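Local coordinates for protein racemase (Pseudovibrio sp. JE062, PDB 3MKC) that is a racemase-type member of the enolase superfamily, pairing a small alpha+beta N-terminal domain with a TIM-barrel-like C-terminal domain, at residues N6-A10 / K120-V124; V34-D38 / A113-L117; L234-E238 / H282-S286; H249-E254 / W275-V281. All coordinates share one frame; numbering follows the deposited sequence.

Contact 1: N6-A10 / K120-V124; sequences NPAVA and KQLGV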
loop_
_atom_site.group_PDB
_atom_site.type_symbol
_atom_site.label_atom_id
_atom_site.label_comp_id
_atom_site.label_asym_id
_atom_site.label_seq_id
_atom_site.Cartn_x
_atom_site.Cartn_y
_atom_site.Cartn_z
ATOM N N ASN A 6 -11.873 27.871 -13.538
ATOM C CA ASN A 6 -11.247 28.026 -12.228
ATOM C C ASN A 6 -9.773 28.408 -12.352
ATOM O O ASN A 6 -8.954 27.619 -12.815
ATOM C CB ASN A 6 -11.364 26.720 -11.440
ATOM C CG ASN A 6 -11.146 26.913 -9.957
ATOM O OD1 ASN A 6 -10.307 27.705 -9.540
ATOM N ND2 ASN A 6 -11.896 26.173 -9.148
ATOM N N PRO A 7 -9.415 29.621 -11.914
ATOM C CA PRO A 7 -8.034 30.107 -11.982
ATOM C C PRO A 7 -7.053 29.288 -11.145
ATOM O O PRO A 7 -5.860 29.266 -11.429
ATOM C CB PRO A 7 -8.146 31.545 -11.469
ATOM C CG PRO A 7 -9.572 31.920 -11.770
ATOM C CD PRO A 7 -10.310 30.666 -11.389
ATOM N N ALA A 8 -7.569 28.631 -10.110
ATOM C CA ALA A 8 -6.756 27.826 -9.203
ATOM C C ALA A 8 -6.134 26.580 -9.839
ATOM O O ALA A 8 -5.106 26.091 -9.375
ATOM C CB ALA A 8 -7.585 27.430 -7.988
ATOM N N VAL A 9 -6.756 26.053 -10.884
ATOM C CA VAL A 9 -6.208 24.875 -11.547
ATOM C C VAL A 9 -5.079 25.366 -12.441
ATOM O O VAL A 9 -5.269 25.598 -13.634
ATOM C CB VAL A 9 -7.283 24.167 -12.392
ATOM C CG1 VAL A 9 -6.731 22.880 -12.975
ATOM C CG2 VAL A 9 -8.490 23.879 -11.532
ATOM N N ALA A 10 -3.905 25.544 -11.843
ATOM C CA ALA A 10 -2.733 26.040 -12.562
ATOM C C ALA A 10 -1.815 24.904 -12.990
ATOM O O ALA A 10 -1.812 23.839 -12.378
ATOM C CB ALA A 10 -1.971 27.020 -11.687
ATOM N N LYS A 120 -6.094 20.103 -3.532
ATOM C CA LYS A 120 -5.809 21.385 -2.900
ATOM C C LYS A 120 -6.173 22.564 -3.789
ATOM O O LYS A 120 -6.623 23.594 -3.292
ATOM C CB LYS A 120 -4.341 21.439 -2.466
ATOM C CG LYS A 120 -4.053 20.514 -1.282
ATOM C CD LYS A 120 -2.564 20.334 -1.007
ATOM C CE LYS A 120 -1.905 21.599 -0.483
ATOM N NZ LYS A 120 -0.471 21.348 -0.120
ATOM N N GLN A 121 -5.997 22.417 -5.100
ATOM C CA GLN A 121 -6.351 23.488 -6.022
ATOM C C GLN A 121 -7.871 23.662 -6.032
ATOM O O GLN A 121 -8.385 24.781 -5.977
ATOM C CB GLN A 121 -5.885 23.170 -7.455
ATOM C CG GLN A 121 -4.370 23.075 -7.679
ATOM C CD GLN A 121 -4.021 22.896 -9.153
ATOM O OE1 GLN A 121 -4.700 22.165 -9.875
ATOM N NE2 GLN A 121 -2.952 23.554 -9.604
ATOM N N LEU A 122 -8.587 22.542 -6.098
ATOM C CA LEU A 122 -10.041 22.553 -6.153
ATOM C C LEU A 122 -10.712 22.641 -4.790
ATOM O O LEU A 122 -11.935 22.779 -4.700
ATOM C CB LEU A 122 -10.535 21.300 -6.876
ATOM C CG LEU A 122 -10.096 21.148 -8.332
ATOM C CD1 LEU A 122 -10.412 19.738 -8.822
ATOM C CD2 LEU A 122 -10.795 22.185 -9.182
ATOM N N GLY A 123 -9.916 22.554 -3.732
ATOM C CA GLY A 123 -10.470 22.620 -2.396
ATOM C C GLY A 123 -11.392 21.454 -2.094
ATOM O O GLY A 123 -12.435 21.627 -1.467
ATOM N N VAL A 124 -11.013 20.263 -2.550
ATOM C CA VAL A 124 -11.818 19.071 -2.301
ATOM C C VAL A 124 -10.909 17.916 -1.906
ATOM O O VAL A 124 -9.786 17.804 -2.400
ATOM C CB VAL A 124 -12.636 18.660 -3.546
ATOM C CG1 VAL A 124 -13.508 19.815 -3.994
ATOM C CG2 VAL A 124 -11.709 18.225 -4.675
HETATM O O HOH W 1 -10.830 26.105 -6.406
#

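Contact 2: V34-D38 / A113-L117; sequences VKVTD and ALYDL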
loop_
_atom_site.group_PDB
_atom_site.type_symbol
_atom_site.label_atom_id
_atom_site.label_comp_id
_atom_site.label_asym_id
_atom_site.label_seq_id
_atom_site.Cartn_x
_atom_site.Cartn_y
_atom_site.Cartn_z
ATOM N N VAL A 34 7.696 12.849 -3.018
ATOM C CA VAL A 34 7.541 13.461 -4.322
ATOM C C VAL A 34 6.712 14.726 -4.126
ATOM O O VAL A 34 5.557 14.660 -3.701
ATOM C CB VAL A 34 6.810 12.537 -5.308
ATOM C CG1 VAL A 34 6.584 13.272 -6.627
ATOM C CG2 VAL A 34 7.616 11.269 -5.526
ATOM N N LYS A 35 7.305 15.875 -4.428
ATOM C CA LYS A 35 6.617 17.149 -4.280
ATOM C C LYS A 35 6.360 17.777 -5.646
ATOM O O LYS A 35 7.299 18.126 -6.366
ATOM C CB LYS A 35 7.467 18.090 -3.426
ATOM C CG LYS A 35 6.804 19.395 -3.013
ATOM C CD LYS A 35 7.801 20.221 -2.202
ATOM C CE LYS A 35 7.181 21.454 -1.582
ATOM N NZ LYS A 35 8.126 22.079 -0.601
ATOM N N VAL A 36 5.085 17.909 -6.006
ATOM C CA VAL A 36 4.705 18.514 -7.278
ATOM C C VAL A 36 4.160 19.906 -6.964
ATOM O O VAL A 36 3.172 20.050 -6.248
ATOM C CB VAL A 36 3.618 17.681 -7.998
ATOM C CG1 VAL A 36 3.294 18.296 -9.345
ATOM C CG2 VAL A 36 4.099 16.245 -8.177
ATOM N N THR A 37 4.813 20.925 -7.506
ATOM C CA THR A 37 4.420 22.303 -7.258
ATOM C C THR A 37 3.845 22.976 -8.495
ATOM O O THR A 37 4.376 22.811 -9.592
ATOM C CB THR A 37 5.630 23.110 -6.777
ATOM O OG1 THR A 37 6.278 22.397 -5.715
ATOM C CG2 THR A 37 5.191 24.481 -6.272
ATOM N N ASP A 38 2.761 23.729 -8.328
ATOM C CA ASP A 38 2.176 24.412 -9.477
ATOM C C ASP A 38 2.739 25.824 -9.596
ATOM O O ASP A 38 3.534 26.255 -8.763
ATOM C CB ASP A 38 0.638 24.431 -9.411
ATOM C CG ASP A 38 0.087 25.367 -8.345
ATOM O OD1 ASP A 38 0.819 26.260 -7.874
ATOM O OD2 ASP A 38 -1.104 25.213 -7.994
ATOM N N ALA A 113 0.943 12.274 -5.652
ATOM C CA ALA A 113 1.096 13.708 -5.417
ATOM C C ALA A 113 0.110 14.553 -6.224
ATOM O O ALA A 113 -0.227 15.669 -5.827
ATOM C CB ALA A 113 2.523 14.133 -5.727
ATOM N N LEU A 114 -0.350 14.034 -7.358
ATOM C CA LEU A 114 -1.300 14.780 -8.172
ATOM C C LEU A 114 -2.660 14.825 -7.499
ATOM O O LEU A 114 -3.378 15.814 -7.604
ATOM C CB LEU A 114 -1.424 14.162 -9.565
ATOM C CG LEU A 114 -0.192 14.362 -10.451
ATOM C CD1 LEU A 114 -0.397 13.643 -11.770
ATOM C CD2 LEU A 114 0.046 15.854 -10.676
ATOM N N TYR A 115 -3.017 13.752 -6.803
ATOM C CA TYR A 115 -4.297 13.730 -6.111
ATOM C C TYR A 115 -4.275 14.768 -4.997
ATOM O O TYR A 115 -5.283 15.410 -4.714
ATOM C CB TYR A 115 -4.567 12.331 -5.546
ATOM C CG TYR A 115 -5.096 11.386 -6.597
ATOM C CD1 TYR A 115 -6.450 11.380 -6.934
ATOM C CD2 TYR A 115 -4.236 10.558 -7.317
ATOM C CE1 TYR A 115 -6.932 10.583 -7.963
ATOM C CE2 TYR A 115 -4.710 9.753 -8.354
ATOM C CZ TYR A 115 -6.055 9.775 -8.671
ATOM O OH TYR A 115 -6.529 9.017 -9.718
ATOM N N ASP A 116 -3.115 14.936 -4.369
ATOM C CA ASP A 116 -2.988 15.906 -3.290
ATOM C C ASP A 116 -3.046 17.307 -3.886
ATOM O O ASP A 116 -3.781 18.165 -3.402
ATOM C CB ASP A 116 -1.673 15.684 -2.538
ATOM C CG ASP A 116 -1.577 16.500 -1.252
ATOM O OD1 ASP A 116 -2.620 16.713 -0.600
ATOM O OD2 ASP A 116 -0.454 16.904 -0.884
ATOM N N LEU A 117 -2.286 17.531 -4.951
ATOM C CA LEU A 117 -2.261 18.838 -5.597
ATOM C C LEU A 117 -3.607 19.227 -6.207
ATOM O O LEU A 117 -4.117 20.316 -5.944
ATOM C CB LEU A 117 -1.173 18.867 -6.670
ATOM C CG LEU A 117 -1.060 20.138 -7.508
ATOM C CD1 LEU A 117 -1.001 21.367 -6.594
ATOM C CD2 LEU A 117 0.185 20.045 -8.384
#

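Contact 3: L234-E238 / H282-S286; sequences LYFAE and HLLQS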
loop_
_atom_site.group_PDB
_atom_site.type_symbol
_atom_site.label_atom_id
_atom_site.label_comp_id
_atom_site.label_asym_id
_atom_site.label_seq_id
_atom_site.Cartn_x
_atom_site.Cartn_y
_atom_site.Cartn_z
ATOM N N LEU A 234 -8.968 -18.086 9.624
ATOM C CA LEU A 234 -8.138 -16.930 9.289
ATOM C C LEU A 234 -8.701 -16.213 8.059
ATOM O O LEU A 234 -9.276 -16.844 7.167
ATOM C CB LEU A 234 -6.696 -17.393 9.047
ATOM C CG LEU A 234 -6.089 -18.171 10.229
ATOM C CD1 LEU A 234 -4.713 -18.708 9.863
ATOM C CD2 LEU A 234 -5.999 -17.252 11.453
ATOM N N TYR A 235 -8.534 -14.894 8.019
ATOM C CA TYR A 235 -9.041 -14.095 6.913
ATOM C C TYR A 235 -8.300 -14.388 5.613
ATOM O O TYR A 235 -8.923 -14.530 4.563
ATOM C CB TYR A 235 -8.937 -12.606 7.226
ATOM C CG TYR A 235 -9.728 -11.775 6.253
ATOM C CD1 TYR A 235 -11.038 -11.390 6.540
ATOM C CD2 TYR A 235 -9.196 -11.430 5.012
ATOM C CE1 TYR A 235 -11.796 -10.681 5.618
ATOM C CE2 TYR A 235 -9.943 -10.733 4.085
ATOM C CZ TYR A 235 -11.242 -10.360 4.386
ATOM O OH TYR A 235 -11.998 -9.689 3.445
ATOM N N PHE A 236 -6.974 -14.451 5.669
ATOM C CA PHE A 236 -6.221 -14.772 4.468
ATOM C C PHE A 236 -4.808 -15.275 4.702
ATOM O O PHE A 236 -4.275 -15.183 5.813
ATOM C CB PHE A 236 -6.239 -13.595 3.463
ATOM C CG PHE A 236 -5.419 -12.373 3.860
ATOM C CD1 PHE A 236 -4.095 -12.483 4.292
ATOM C CD2 PHE A 236 -5.948 -11.100 3.665
ATOM C CE1 PHE A 236 -3.314 -11.338 4.515
ATOM C CE2 PHE A 236 -5.181 -9.945 3.882
ATOM C CZ PHE A 236 -3.860 -10.065 4.306
ATOM N N ALA A 237 -4.226 -15.841 3.648
ATOM C CA ALA A 237 -2.874 -16.368 3.686
ATOM C C ALA A 237 -2.057 -15.556 2.684
ATOM O O ALA A 237 -2.245 -15.679 1.472
ATOM C CB ALA A 237 -2.876 -17.827 3.305
ATOM N N GLU A 238 -1.160 -14.728 3.209
ATOM C CA GLU A 238 -0.314 -13.856 2.398
ATOM C C GLU A 238 1.114 -14.362 2.203
ATOM O O GLU A 238 1.693 -14.969 3.095
ATOM C CB GLU A 238 -0.255 -12.478 3.054
ATOM C CG GLU A 238 0.730 -11.512 2.434
ATOM C CD GLU A 238 0.757 -10.187 3.170
ATOM O OE1 GLU A 238 -0.295 -9.793 3.710
ATOM O OE2 GLU A 238 1.824 -9.542 3.196
ATOM N N HIS A 282 -7.688 -14.650 -4.383
ATOM C CA HIS A 282 -8.895 -14.023 -3.844
ATOM C C HIS A 282 -8.682 -12.561 -3.545
ATOM O O HIS A 282 -9.638 -11.807 -3.435
ATOM C CB HIS A 282 -9.318 -14.629 -2.498
ATOM C CG HIS A 282 -9.599 -16.094 -2.527
ATOM N ND1 HIS A 282 -8.603 -17.044 -2.588
ATOM C CD2 HIS A 282 -10.763 -16.778 -2.406
ATOM C CE1 HIS A 282 -9.139 -18.248 -2.497
ATOM N NE2 HIS A 282 -10.448 -18.113 -2.384
ATOM N N LEU A 283 -7.426 -12.171 -3.387
ATOM C CA LEU A 283 -7.135 -10.805 -2.993
ATOM C C LEU A 283 -5.804 -10.310 -3.547
ATOM O O LEU A 283 -4.818 -11.043 -3.553
ATOM C CB LEU A 283 -7.132 -10.770 -1.459
ATOM C CG LEU A 283 -7.105 -9.468 -0.664
ATOM C CD1 LEU A 283 -7.764 -9.708 0.699
ATOM C CD2 LEU A 283 -5.673 -8.985 -0.508
ATOM N N LEU A 284 -5.797 -9.061 -4.004
ATOM C CA LEU A 284 -4.604 -8.428 -4.559
ATOM C C LEU A 284 -4.051 -7.402 -3.576
ATOM O O LEU A 284 -4.808 -6.664 -2.949
ATOM C CB LEU A 284 -4.945 -7.719 -5.866
ATOM C CG LEU A 284 -5.438 -8.618 -7.001
ATOM C CD1 LEU A 284 -5.947 -7.739 -8.130
ATOM C CD2 LEU A 284 -4.302 -9.521 -7.491
ATOM N N GLN A 285 -2.727 -7.334 -3.478
ATOM C CA GLN A 285 -2.088 -6.409 -2.556
ATOM C C GLN A 285 -1.183 -5.370 -3.222
ATOM O O GLN A 285 -0.246 -4.861 -2.595
ATOM C CB GLN A 285 -1.306 -7.203 -1.507
ATOM C CG GLN A 285 -2.194 -8.200 -0.764
ATOM C CD GLN A 285 -1.445 -9.041 0.252
ATOM O OE1 GLN A 285 -0.413 -9.630 -0.052
ATOM N NE2 GLN A 285 -1.978 -9.111 1.468
ATOM N N SER A 286 -1.467 -5.057 -4.487
ATOM C CA SER A 286 -0.693 -4.059 -5.225
ATOM C C SER A 286 -0.530 -2.813 -4.350
ATOM O O SER A 286 -1.497 -2.310 -3.784
ATOM C CB SER A 286 -1.411 -3.711 -6.524
ATOM O OG SER A 286 -1.693 -4.895 -7.253
#

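Contact 4: H249-E254 / W275-V281; sequences HAKLVE and WITKGKV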
loop_
_atom_site.group_PDB
_atom_site.type_symbol
_atom_site.label_atom_id
_atom_site.label_comp_id
_atom_site.label_asym_id
_atom_site.label_seq_id
_atom_site.Cartn_x
_atom_site.Cartn_y
_atom_site.Cartn_z
ATOM N N HIS A 249 0.015 -20.484 -6.914
ATOM C CA HIS A 249 -1.054 -19.908 -6.122
ATOM C C HIS A 249 -2.404 -20.494 -6.565
ATOM O O HIS A 249 -3.278 -20.758 -5.743
ATOM C CB HIS A 249 -1.056 -18.383 -6.255
ATOM C CG HIS A 249 0.060 -17.713 -5.519
ATOM N ND1 HIS A 249 1.377 -17.796 -5.920
ATOM C CD2 HIS A 249 0.057 -16.953 -4.399
ATOM C CE1 HIS A 249 2.137 -17.117 -5.080
ATOM N NE2 HIS A 249 1.360 -16.596 -4.146
ATOM N N ALA A 250 -2.571 -20.710 -7.867
ATOM C CA ALA A 250 -3.828 -21.267 -8.359
ATOM C C ALA A 250 -4.065 -22.635 -7.712
ATOM O O ALA A 250 -5.201 -22.995 -7.393
ATOM C CB ALA A 250 -3.792 -21.404 -9.891
ATOM N N LYS A 251 -2.984 -23.389 -7.518
ATOM C CA LYS A 251 -3.078 -24.704 -6.894
ATOM C C LYS A 251 -3.621 -24.564 -5.484
ATOM O O LYS A 251 -4.508 -25.316 -5.074
ATOM C CB LYS A 251 -1.707 -25.379 -6.846
ATOM C CG LYS A 251 -1.226 -25.935 -8.173
ATOM C CD LYS A 251 -2.061 -27.128 -8.598
ATOM C CE LYS A 251 -1.390 -27.914 -9.712
ATOM N NZ LYS A 251 -1.326 -27.142 -10.982
ATOM N N LEU A 252 -3.082 -23.605 -4.736
ATOM C CA LEU A 252 -3.540 -23.376 -3.367
ATOM C C LEU A 252 -5.016 -23.028 -3.376
ATOM O O LEU A 252 -5.777 -23.480 -2.524
ATOM C CB LEU A 252 -2.759 -22.235 -2.711
ATOM C CG LEU A 252 -1.285 -22.484 -2.401
ATOM C CD1 LEU A 252 -0.696 -21.259 -1.704
ATOM C CD2 LEU A 252 -1.153 -23.714 -1.509
ATOM N N VAL A 253 -5.422 -22.209 -4.338
ATOM C CA VAL A 253 -6.826 -21.826 -4.427
ATOM C C VAL A 253 -7.692 -23.042 -4.716
ATOM O O VAL A 253 -8.750 -23.232 -4.118
ATOM C CB VAL A 253 -7.059 -20.779 -5.538
ATOM C CG1 VAL A 253 -8.573 -20.567 -5.758
ATOM C CG2 VAL A 253 -6.404 -19.473 -5.141
ATOM N N GLU A 254 -7.229 -23.866 -5.639
ATOM C CA GLU A 254 -7.965 -25.057 -6.032
ATOM C C GLU A 254 -7.983 -26.146 -4.973
ATOM O O GLU A 254 -8.912 -26.951 -4.915
ATOM C CB GLU A 254 -7.351 -25.630 -7.313
ATOM C CG GLU A 254 -7.651 -24.811 -8.549
ATOM C CD GLU A 254 -6.621 -25.007 -9.646
ATOM O OE1 GLU A 254 -5.889 -26.022 -9.623
ATOM O OE2 GLU A 254 -6.558 -24.139 -10.539
ATOM N N TRP A 275 -2.455 -12.026 -12.106
ATOM C CA TRP A 275 -2.666 -12.619 -10.789
ATOM C C TRP A 275 -4.115 -13.071 -10.664
ATOM O O TRP A 275 -4.407 -14.100 -10.066
ATOM C CB TRP A 275 -2.373 -11.619 -9.680
ATOM C CG TRP A 275 -0.935 -11.560 -9.311
ATOM C CD1 TRP A 275 -0.005 -10.679 -9.776
ATOM C CD2 TRP A 275 -0.254 -12.420 -8.390
ATOM N NE1 TRP A 275 1.215 -10.932 -9.196
ATOM C CE2 TRP A 275 1.090 -11.997 -8.341
ATOM C CE3 TRP A 275 -0.651 -13.510 -7.600
ATOM C CZ2 TRP A 275 2.046 -12.623 -7.531
ATOM C CZ3 TRP A 275 0.303 -14.139 -6.794
ATOM C CH2 TRP A 275 1.635 -13.691 -6.767
ATOM N N ILE A 276 -5.030 -12.293 -11.226
ATOM C CA ILE A 276 -6.441 -12.647 -11.146
ATOM C C ILE A 276 -6.795 -13.899 -11.952
ATOM O O ILE A 276 -7.348 -14.860 -11.416
ATOM C CB ILE A 276 -7.345 -11.497 -11.647
ATOM C CG1 ILE A 276 -7.323 -10.340 -10.647
ATOM C CG2 ILE A 276 -8.773 -11.998 -11.850
ATOM C CD1 ILE A 276 -8.086 -9.119 -11.133
ATOM N N THR A 277 -6.473 -13.885 -13.240
ATOM C CA THR A 277 -6.828 -15.011 -14.103
ATOM C C THR A 277 -5.948 -16.249 -14.009
ATOM O O THR A 277 -6.454 -17.367 -14.077
ATOM C CB THR A 277 -6.883 -14.576 -15.582
ATOM O OG1 THR A 277 -5.576 -14.187 -16.014
ATOM C CG2 THR A 277 -7.836 -13.405 -15.754
ATOM N N LYS A 278 -4.640 -16.068 -13.861
ATOM C CA LYS A 278 -3.733 -17.213 -13.783
ATOM C C LYS A 278 -3.495 -17.636 -12.339
ATOM O O LYS A 278 -3.447 -18.829 -12.027
ATOM C CB LYS A 278 -2.389 -16.886 -14.441
ATOM C CG LYS A 278 -1.473 -18.096 -14.580
ATOM C CD LYS A 278 -0.047 -17.694 -14.943
ATOM C CE LYS A 278 0.413 -18.344 -16.238
ATOM N NZ LYS A 278 -0.255 -17.757 -17.439
ATOM N N GLY A 279 -3.337 -16.649 -11.463
ATOM C CA GLY A 279 -3.111 -16.948 -10.063
ATOM C C GLY A 279 -4.399 -17.340 -9.367
ATOM O O GLY A 279 -4.371 -18.040 -8.360
ATOM N N LYS A 280 -5.530 -16.886 -9.904
ATOM C CA LYS A 280 -6.831 -17.206 -9.323
ATOM C C LYS A 280 -6.944 -16.728 -7.875
ATOM O O LYS A 280 -7.810 -17.201 -7.126
ATOM C CB LYS A 280 -7.059 -18.719 -9.359
ATOM C CG LYS A 280 -7.124 -19.314 -10.748
ATOM C CD LYS A 280 -7.456 -20.801 -10.659
ATOM C CE LYS A 280 -7.820 -21.390 -12.017
ATOM N NZ LYS A 280 -8.437 -22.754 -11.865
ATOM N N VAL A 281 -6.082 -15.793 -7.478
ATOM C CA VAL A 281 -6.100 -15.308 -6.099
ATOM C C VAL A 281 -7.391 -14.604 -5.680
ATOM O O VAL A 281 -8.111 -14.059 -6.514
ATOM C CB VAL A 281 -4.875 -14.386 -5.808
ATOM C CG1 VAL A 281 -3.598 -15.175 -6.011
ATOM C CG2 VAL A 281 -4.893 -13.159 -6.700
#

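Contact 1: N6-A10 / K120-V124
Gln121, near the end of helix 102-122, lays its side chain along the backbone of Ala8, Val9 and Ala10. With CG opposite the carbonyl carbon (chi1 -65°) and the chain extended beyond, its CB, CG and CD pass Ala8 O in turn, CB at 3.6 Å and CD at 3.4 Å. At the tip the amide divides: OE1 rests 3.5 Å from Val9 CA, while NE2 donates to Ala10 O at 3.0 Å. That bond is nearly straight (162°), lies in the plane of both amide groups and uses a lone pair of the carbonyl. NE2 also bonds to Asp38 OD2, which helps fix the rotation of the amide. The partner segment is a compact turn leading into the first strand of the N-terminal domain: a type I beta turn from Asn6 to Val9, overlapped by an inverse gamma turn centred on Val9. Within it Asn6 OD1 accepts from Ala8 N at 2.9 Å, an Asx turn. The Asn6 amide thereby held presents ND2 to a water 2.9 Å away, and this water donates to Gln121 O. Beside the polar contacts, Val9 CG2 packs on Leu122 CD2 at 3.7 Å, and both side chains also touch Ile81.

Contact 2: V34-D38 / A113-L117
Val36 points from the strand onto helix 102-122 and sets its two methyl groups against different residues of it. With CG1 trans to the backbone N (chi1 -177°), CG2 sits 3.6 Å from Ala113 CB, and CG1 meets Leu117 CD2 at 3.7 Å and, more loosely, Leu114 CD2 at 4.3 Å. Leu117 reaches across Val36 at about a right angle. Its CG extends away from its own N, and a chi2 of 51° turns the fork so that CD2 lies against Val36 while CD1 faces Asp38 OD2 at 4.1 Å. Small Ala113, one helical turn before Leu117, brings its CB within 3.7 Å of Val34 O, letting the backbones come close; the axes of the short segments approach to 8.4 Å and cross at -39°. This is the hydrophobic interface of the N-terminal domain, where a helix covers one face of the three-stranded antiparallel sheet at its middle strand, 29-38. Ile12 of the neighbouring strand touches Val36 and Leu114, extending the same surface. Asp38 closes the row: OD1 accepts from Asn40 N and Val42 N, and OD2, the oxygen near Leu117, is bonded to Gln121 NE2 one turn further along the helix. No hydrogen bond passes between 34-38 and 113-117, so their fit here rests on methyl groups, while the turn after the strand and Gln121 satisfy the buried Asp38 carboxylate.

Contact 3: L234-E238 / H282-S286
Glu238 and Gln285 form the close end of this contact. Gln285 NE2 donates to Glu238 OE1 at 2.9 Å in a weak, bent bond (150°), with amide and carboxylate planes at 90°. The amide oxygen, Gln285 OE1, lies against the aliphatic part of the glutamate, 3.3 Å from Glu238 CG. Gln285 NE2 also sits 3.5 Å from Phe236 CZ, approaching the ring obliquely. Glu238 OE1 has its stronger partner in the salt bridge to Lys177, so two nitrogens share this oxygen. The segments are not adjacent strands: CA atoms of Phe236 and Leu283 stand 8.5 Å apart, and strand 261-262 runs between, as expected for the successive parallel strands of a TIM-like barrel. Side chains therefore bridge over Cys261, which touches Phe236, Leu283 and Gln285. Packing slackens toward Tyr235, although that end too is buried. Leu283 CD1 lies 3.7 Å from Phe236 CD2 but no nearer than 4.2 Å to Tyr235 CE2, where it meets the ring at its edge. With CG trans to the backbone N (chi1 -167°), Tyr235 extends toward strand 310-311, its OH hydrogen-bonded to Gln310 OE1.

Contact 4: H249-E254 / W275-V281
Ala250 and Gly279 bring the two backbones together, their CA atoms 4.7 Å apart and Ala250 CA only 3.3 Å from Gly279 O in a CA-H...O contact. Helix 246-255 thus rests on the chain leaving helix 268-277, where Lys280 takes a positive phi. Ala250 CB fits into this turn, 3.4 Å from Lys278 O. On the inner side His249 and Trp275 make a T-shaped pair: the edge of the indole six-membered ring points at the imidazole face, the planes are 83° apart and the centroids 4.9 Å apart, with Trp275 CZ3 3.6 Å above the middle of the imidazole. His249 carries its CG opposite the carbonyl carbon (chi1 -73°), which swings the imidazole over to Trp275, and its ND1 is bonded to Asp245 O, one turn back, which fixes the rotation of the ring. Val253 CG2 leans on Lys280 O at 3.3 Å. On the outer side Lys280 runs out extended, its CD passing 3.8 Å from Ala250 CB, and its NZ reaches Glu254 OE2 at 2.7 Å. In this salt bridge NZ meets OE2 on the anti side, 29° out of the carboxylate plane. The contact joins two consecutive helices of the TIM-like barrel's outer layer, with strand 261-262 between them in the chain; Trp275 also packs on Leu284 of the following strand. The chemistry is graded accordingly: aromatic and close backbone packing without cross-hydrogen bonds in the buried part, and a charged pair on the exposed rim, where solvent would probably weaken its attraction.

Contacts 1 and 2 share helix 102-122 in the N-terminal domain, and contact 2 is nested inside the chain loop closed by contact 1. They meet through Asp38, which joins the buried, mainly apolar interface of contact 2 to the partly exposed, largely polar contact 1. Contacts 3 and 4 lie across the chain's centre, in the barrel; contact 4 is nested within contact 3, and Leu284 packs on Trp275 and Ile276 to couple them. Contact 3 lies in the buried barrel interior and includes polar groups, whereas contact 4 joins outer helices and carries its salt bridge at the surface. About 13 Å separates the nearest atoms of contacts 2 and 3.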